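Local coordinates for protein inactive glucansucrase (PDB 5JBD) that is an inactive member of the glucansucrase family, glycoside hydrolase family 70, and is built around a TIM-type beta/alpha barrel, at residues A646-L658 with F681-P693. Residues are numbered along the deposited sequence; the frame is centred on the assembly and turned at random.
Sequences ALDSHMIYEDFSL and FSDLGITDFWMAP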
loop_
_atom_site.group_PDB
_atom_site.type_symbol
_atom_site.label_atom_id
_atom_site.label_comp_id
_atom_site.label_asym_id
_atom_site.label_seq_id
_atom_site.Cartn_x
_atom_site.Cartn_y
_atom_site.Cartn_z
ATOM N N ALA A 646 20.303 -18.476 13.918
ATOM C CA ALA A 646 20.743 -17.966 12.615
ATOM C C ALA A 646 19.741 -16.973 12.036
ATOM O O ALA A 646 20.133 -15.890 11.590
ATOM C CB ALA A 646 21.023 -19.096 11.641
ATOM N N LEU A 647 18.457 -17.310 12.052
ATOM C CA LEU A 647 17.449 -16.381 11.531
ATOM C C LEU A 647 17.392 -15.114 12.394
ATOM O O LEU A 647 17.256 -14.001 11.857
ATOM C CB LEU A 647 16.069 -17.028 11.465
ATOM C CG LEU A 647 15.018 -16.204 10.708
ATOM C CD1 LEU A 647 15.361 -16.133 9.224
ATOM C CD2 LEU A 647 13.637 -16.798 10.882
ATOM N N ASP A 648 17.514 -15.291 13.709
ATOM C CA ASP A 648 17.552 -14.159 14.671
ATOM C C ASP A 648 18.707 -13.202 14.430
ATOM O O ASP A 648 18.626 -12.036 14.820
ATOM C CB ASP A 648 17.666 -14.648 16.137
ATOM C CG ASP A 648 16.388 -15.243 16.693
ATOM O OD1 ASP A 648 15.328 -15.190 16.048
ATOM O OD2 ASP A 648 16.429 -15.750 17.841
ATOM N N SER A 649 19.801 -13.685 13.832
ATOM C CA SER A 649 20.934 -12.810 13.485
ATOM C C SER A 649 20.625 -11.730 12.404
ATOM O O SER A 649 21.388 -10.775 12.245
ATOM C CB SER A 649 22.161 -13.658 13.083
ATOM O OG SER A 649 22.555 -14.537 14.125
ATOM N N HIS A 650 19.505 -11.875 11.687
ATOM C CA HIS A 650 19.079 -10.895 10.682
ATOM C C HIS A 650 18.363 -9.698 11.302
ATOM O O HIS A 650 17.783 -9.786 12.409
ATOM C CB HIS A 650 18.179 -11.560 9.638
ATOM C CG HIS A 650 18.887 -12.609 8.841
ATOM N ND1 HIS A 650 19.121 -12.491 7.489
ATOM C CD2 HIS A 650 19.467 -13.774 9.222
ATOM C CE1 HIS A 650 19.812 -13.540 7.074
ATOM N NE2 HIS A 650 20.038 -14.329 8.104
ATOM N N MET A 651 18.445 -8.583 10.586
ATOM C CA MET A 651 17.730 -7.355 10.893
ATOM C C MET A 651 17.362 -6.636 9.592
ATOM O O MET A 651 18.221 -6.403 8.734
ATOM C CB MET A 651 18.576 -6.432 11.779
ATOM C CG MET A 651 17.937 -5.077 12.030
ATOM S SD MET A 651 18.706 -4.177 13.386
ATOM C CE MET A 651 20.256 -3.773 12.637
ATOM N N ILE A 652 16.077 -6.304 9.482
ATOM C CA ILE A 652 15.499 -5.637 8.334
ATOM C C ILE A 652 15.529 -4.109 8.551
ATOM O O ILE A 652 15.413 -3.641 9.681
ATOM C CB ILE A 652 14.047 -6.116 8.089
ATOM C CG1 ILE A 652 14.054 -7.605 7.706
ATOM C CG2 ILE A 652 13.369 -5.298 6.984
ATOM C CD1 ILE A 652 12.722 -8.295 7.899
ATOM N N TYR A 653 15.705 -3.356 7.457
ATOM C CA TYR A 653 15.592 -1.886 7.467
ATOM C C TYR A 653 14.603 -1.427 6.397
ATOM O O TYR A 653 14.795 -1.732 5.216
ATOM C CB TYR A 653 16.961 -1.272 7.216
ATOM C CG TYR A 653 17.003 0.240 7.234
ATOM C CD1 TYR A 653 16.716 0.950 8.398
ATOM C CD2 TYR A 653 17.364 0.966 6.099
ATOM C CE1 TYR A 653 16.782 2.342 8.433
ATOM C CE2 TYR A 653 17.415 2.362 6.113
ATOM C CZ TYR A 653 17.139 3.049 7.282
ATOM O OH TYR A 653 17.202 4.424 7.302
ATOM N N GLU A 654 13.526 -0.756 6.818
ATOM C CA GLU A 654 12.556 -0.170 5.895
ATOM C C GLU A 654 13.160 1.143 5.402
ATOM O O GLU A 654 13.381 2.047 6.202
ATOM C CB GLU A 654 11.180 0.099 6.553
ATOM C CG GLU A 654 10.196 0.722 5.561
ATOM C CD GLU A 654 8.757 0.834 6.038
ATOM O OE1 GLU A 654 8.469 0.702 7.231
ATOM O OE2 GLU A 654 7.894 1.075 5.175
ATOM N N ASP A 655 13.407 1.245 4.103
ATOM C CA ASP A 655 14.224 2.355 3.564
ATOM C C ASP A 655 13.472 3.630 3.175
ATOM O O ASP A 655 14.088 4.563 2.660
ATOM C CB ASP A 655 15.080 1.859 2.386
ATOM C CG ASP A 655 14.400 1.979 1.034
ATOM O OD1 ASP A 655 13.149 2.025 0.943
ATOM O OD2 ASP A 655 15.160 2.021 0.034
ATOM N N PHE A 656 12.160 3.677 3.385
ATOM C CA PHE A 656 11.366 4.790 2.873
ATOM C C PHE A 656 10.256 5.219 3.811
ATOM O O PHE A 656 9.909 4.504 4.772
ATOM C CB PHE A 656 10.756 4.423 1.517
ATOM C CG PHE A 656 9.601 3.451 1.586
ATOM C CD1 PHE A 656 9.826 2.093 1.753
ATOM C CD2 PHE A 656 8.286 3.895 1.443
ATOM C CE1 PHE A 656 8.765 1.193 1.803
ATOM C CE2 PHE A 656 7.223 3.004 1.499
ATOM C CZ PHE A 656 7.465 1.645 1.671
ATOM N N SER A 657 9.698 6.387 3.488
ATOM C CA SER A 657 8.470 6.908 4.088
ATOM C C SER A 657 7.531 7.321 2.956
ATOM O O SER A 657 7.990 7.754 1.896
ATOM C CB SER A 657 8.790 8.145 4.956
ATOM O OG SER A 657 7.607 8.885 5.281
ATOM N N LEU A 658 6.225 7.249 3.193
ATOM C CA LEU A 658 5.253 7.823 2.265
ATOM C C LEU A 658 5.442 9.342 2.084
ATOM O O LEU A 658 5.122 9.883 1.021
ATOM C CB LEU A 658 3.817 7.560 2.749
ATOM C CG LEU A 658 3.363 6.113 2.925
ATOM C CD1 LEU A 658 1.909 6.056 3.378
ATOM C CD2 LEU A 658 3.511 5.332 1.630
ATOM N N PHE A 681 25.069 1.201 6.591
ATOM C CA PHE A 681 24.009 0.214 6.898
ATOM C C PHE A 681 24.613 -1.089 7.443
ATOM O O PHE A 681 24.081 -1.694 8.386
ATOM C CB PHE A 681 23.123 -0.054 5.673
ATOM C CG PHE A 681 22.494 1.189 5.090
ATOM C CD1 PHE A 681 21.615 1.954 5.839
ATOM C CD2 PHE A 681 22.785 1.593 3.797
ATOM C CE1 PHE A 681 21.043 3.105 5.316
ATOM C CE2 PHE A 681 22.209 2.737 3.256
ATOM C CZ PHE A 681 21.335 3.498 4.023
ATOM N N SER A 682 25.724 -1.514 6.832
ATOM C CA SER A 682 26.520 -2.638 7.338
ATOM C C SER A 682 27.032 -2.393 8.767
ATOM O O SER A 682 26.905 -3.265 9.635
ATOM C CB SER A 682 27.717 -2.898 6.420
ATOM O OG SER A 682 28.469 -3.996 6.902
ATOM N N ASP A 683 27.586 -1.204 8.999
ATOM C CA ASP A 683 28.105 -0.821 10.331
ATOM C C ASP A 683 27.014 -0.850 11.424
ATOM O O ASP A 683 27.301 -1.145 12.583
ATOM C CB ASP A 683 28.765 0.576 10.288
ATOM C CG ASP A 683 30.041 0.619 9.438
ATOM O OD1 ASP A 683 30.508 -0.451 8.980
ATOM O OD2 ASP A 683 30.557 1.739 9.181
ATOM N N LEU A 684 25.775 -0.553 11.035
ATOM C CA LEU A 684 24.622 -0.634 11.933
ATOM C C LEU A 684 24.055 -2.049 12.119
ATOM O O LEU A 684 23.058 -2.231 12.841
ATOM C CB LEU A 684 23.524 0.316 11.444
ATOM C CG LEU A 684 23.878 1.813 11.439
ATOM C CD1 LEU A 684 22.698 2.627 10.935
ATOM C CD2 LEU A 684 24.297 2.304 12.820
ATOM N N GLY A 685 24.671 -3.053 11.493
ATOM C CA GLY A 685 24.206 -4.437 11.605
ATOM C C GLY A 685 22.949 -4.784 10.812
ATOM O O GLY A 685 22.319 -5.821 11.070
ATOM N N ILE A 686 22.579 -3.943 9.841
ATOM C CA ILE A 686 21.446 -4.246 8.958
ATOM C C ILE A 686 21.903 -5.349 8.011
ATOM O O ILE A 686 22.979 -5.243 7.406
ATOM C CB ILE A 686 20.989 -3.009 8.160
ATOM C CG1 ILE A 686 20.429 -1.944 9.113
ATOM C CG2 ILE A 686 19.942 -3.389 7.136
ATOM C CD1 ILE A 686 20.417 -0.554 8.533
ATOM N N THR A 687 21.133 -6.428 7.938
ATOM C CA THR A 687 21.459 -7.546 7.052
ATOM C C THR A 687 20.530 -7.628 5.830
ATOM O O THR A 687 20.906 -8.219 4.812
ATOM C CB THR A 687 21.382 -8.885 7.814
ATOM O OG1 THR A 687 20.035 -9.122 8.221
ATOM C CG2 THR A 687 22.301 -8.897 9.034
ATOM N N ASP A 688 19.333 -7.045 5.938
ATOM C CA ASP A 688 18.294 -7.168 4.928
ATOM C C ASP A 688 17.652 -5.810 4.688
ATOM O O ASP A 688 17.064 -5.221 5.602
ATOM C CB ASP A 688 17.264 -8.196 5.390
ATOM C CG ASP A 688 17.811 -9.615 5.327
ATOM O OD1 ASP A 688 17.803 -10.216 4.223
ATOM O OD2 ASP A 688 18.291 -10.106 6.386
ATOM N N PHE A 689 17.771 -5.324 3.455
ATOM C CA PHE A 689 17.388 -3.948 3.086
ATOM C C PHE A 689 16.075 -3.991 2.318
ATOM O O PHE A 689 16.028 -4.481 1.178
ATOM C CB PHE A 689 18.521 -3.323 2.261
ATOM C CG PHE A 689 18.548 -1.808 2.268
ATOM C CD1 PHE A 689 17.900 -1.089 1.282
ATOM C CD2 PHE A 689 19.256 -1.109 3.242
ATOM C CE1 PHE A 689 17.931 0.297 1.274
ATOM C CE2 PHE A 689 19.301 0.284 3.238
ATOM C CZ PHE A 689 18.635 0.984 2.254
ATOM N N TRP A 690 15.003 -3.502 2.943
ATOM C CA TRP A 690 13.682 -3.440 2.331
ATOM C C TRP A 690 13.595 -2.140 1.526
ATOM O O TRP A 690 13.594 -1.024 2.086
ATOM C CB TRP A 690 12.578 -3.569 3.396
ATOM C CG TRP A 690 11.173 -3.182 3.044
ATOM C CD1 TRP A 690 10.636 -2.997 1.801
ATOM C CD2 TRP A 690 10.114 -2.920 3.971
ATOM N NE1 TRP A 690 9.316 -2.636 1.894
ATOM C CE2 TRP A 690 8.966 -2.576 3.214
ATOM C CE3 TRP A 690 10.020 -2.940 5.366
ATOM C CZ2 TRP A 690 7.740 -2.239 3.811
ATOM C CZ3 TRP A 690 8.804 -2.615 5.962
ATOM C CH2 TRP A 690 7.678 -2.282 5.184
ATOM N N MET A 691 13.511 -2.298 0.208
ATOM C CA MET A 691 13.386 -1.172 -0.720
ATOM C C MET A 691 11.927 -0.907 -1.071
ATOM O O MET A 691 11.131 -1.832 -1.252
ATOM C CB MET A 691 14.199 -1.423 -1.989
ATOM C CG MET A 691 15.669 -1.665 -1.690
ATOM S SD MET A 691 16.847 -1.221 -2.981
ATOM C CE MET A 691 16.672 0.559 -2.896
ATOM N N ALA A 692 11.603 0.377 -1.176
ATOM C CA ALA A 692 10.273 0.826 -1.547
ATOM C C ALA A 692 9.804 0.182 -2.844
ATOM O O ALA A 692 10.631 -0.173 -3.688
ATOM C CB ALA A 692 10.264 2.346 -1.698
ATOM N N PRO A 693 8.478 0.042 -3.019
ATOM C CA PRO A 693 8.000 -0.406 -4.322
ATOM C C PRO A 693 8.502 0.571 -5.394
ATOM O O PRO A 693 8.255 1.777 -5.307
ATOM C CB PRO A 693 6.469 -0.333 -4.181
ATOM C CG PRO A 693 6.246 0.687 -3.116
ATOM C CD PRO A 693 7.359 0.444 -2.148
#
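His650 and Asp688 are joined by a short hydrogen bond, His650 ND1 to Asp688 OD2 at 2.8 Å, with the oxygen almost in the imidazole plane and its syn lone pair used. The same Asp688 OD2 accepts from Thr687 OG1 at 2.7 Å, on its anti side but well out of the carboxylate plane, while Gln745 on the next strand holds OD1. Met651 N donates to Thr687 OG1 at 2.9 Å; with chi1 at 65°, the hydroxyl stands between its own backbone N and carbonyl carbon, within reach of both partners. Met651 O takes the N-H groups of Thr687 and Asp688 together, and Met651 CE meets Leu684 O and Gly685 O at the Schellman turn ending helix 678-683.

From there the two strands run parallel: Tyr653 N bonds to Asp688 O, Trp690 N to Tyr653 O, and Asp655 N to Trp690 O. Past the last of these, Asp655 OD1 makes a weak bond to Ala692 N.

On the face carrying Ile652, Glu654 and Trp690, the extended Glu654 side chain runs along the indole, CG 3.7 Å from the centroid of the six-membered ring and the carboxylate plane only 10° from the ring plane. His392 binds Glu654 OE2, and Asp747 binds Trp690 NE1. Phe656 turns an edge toward the five-membered ring of Trp690 in an offset edge-to-face pair, planes at 83°, and receives Ala692 CB over its own face. On the other side of the sheet, Tyr653 lies alongside Phe689, Tyr653 CD2 to Phe689 CE2 3.5 Å, and meets Phe681 obliquely; Ile686 CD1 makes an off-centre CH-pi contact with the Tyr653 ring.

In this beta-alpha-beta unit of the parallel barrel, Tyr653, Phe681 and Phe689 form an aromatic cluster beside helix 670-676, whereas on the other face three bonds fix the Asp688 carboxylate.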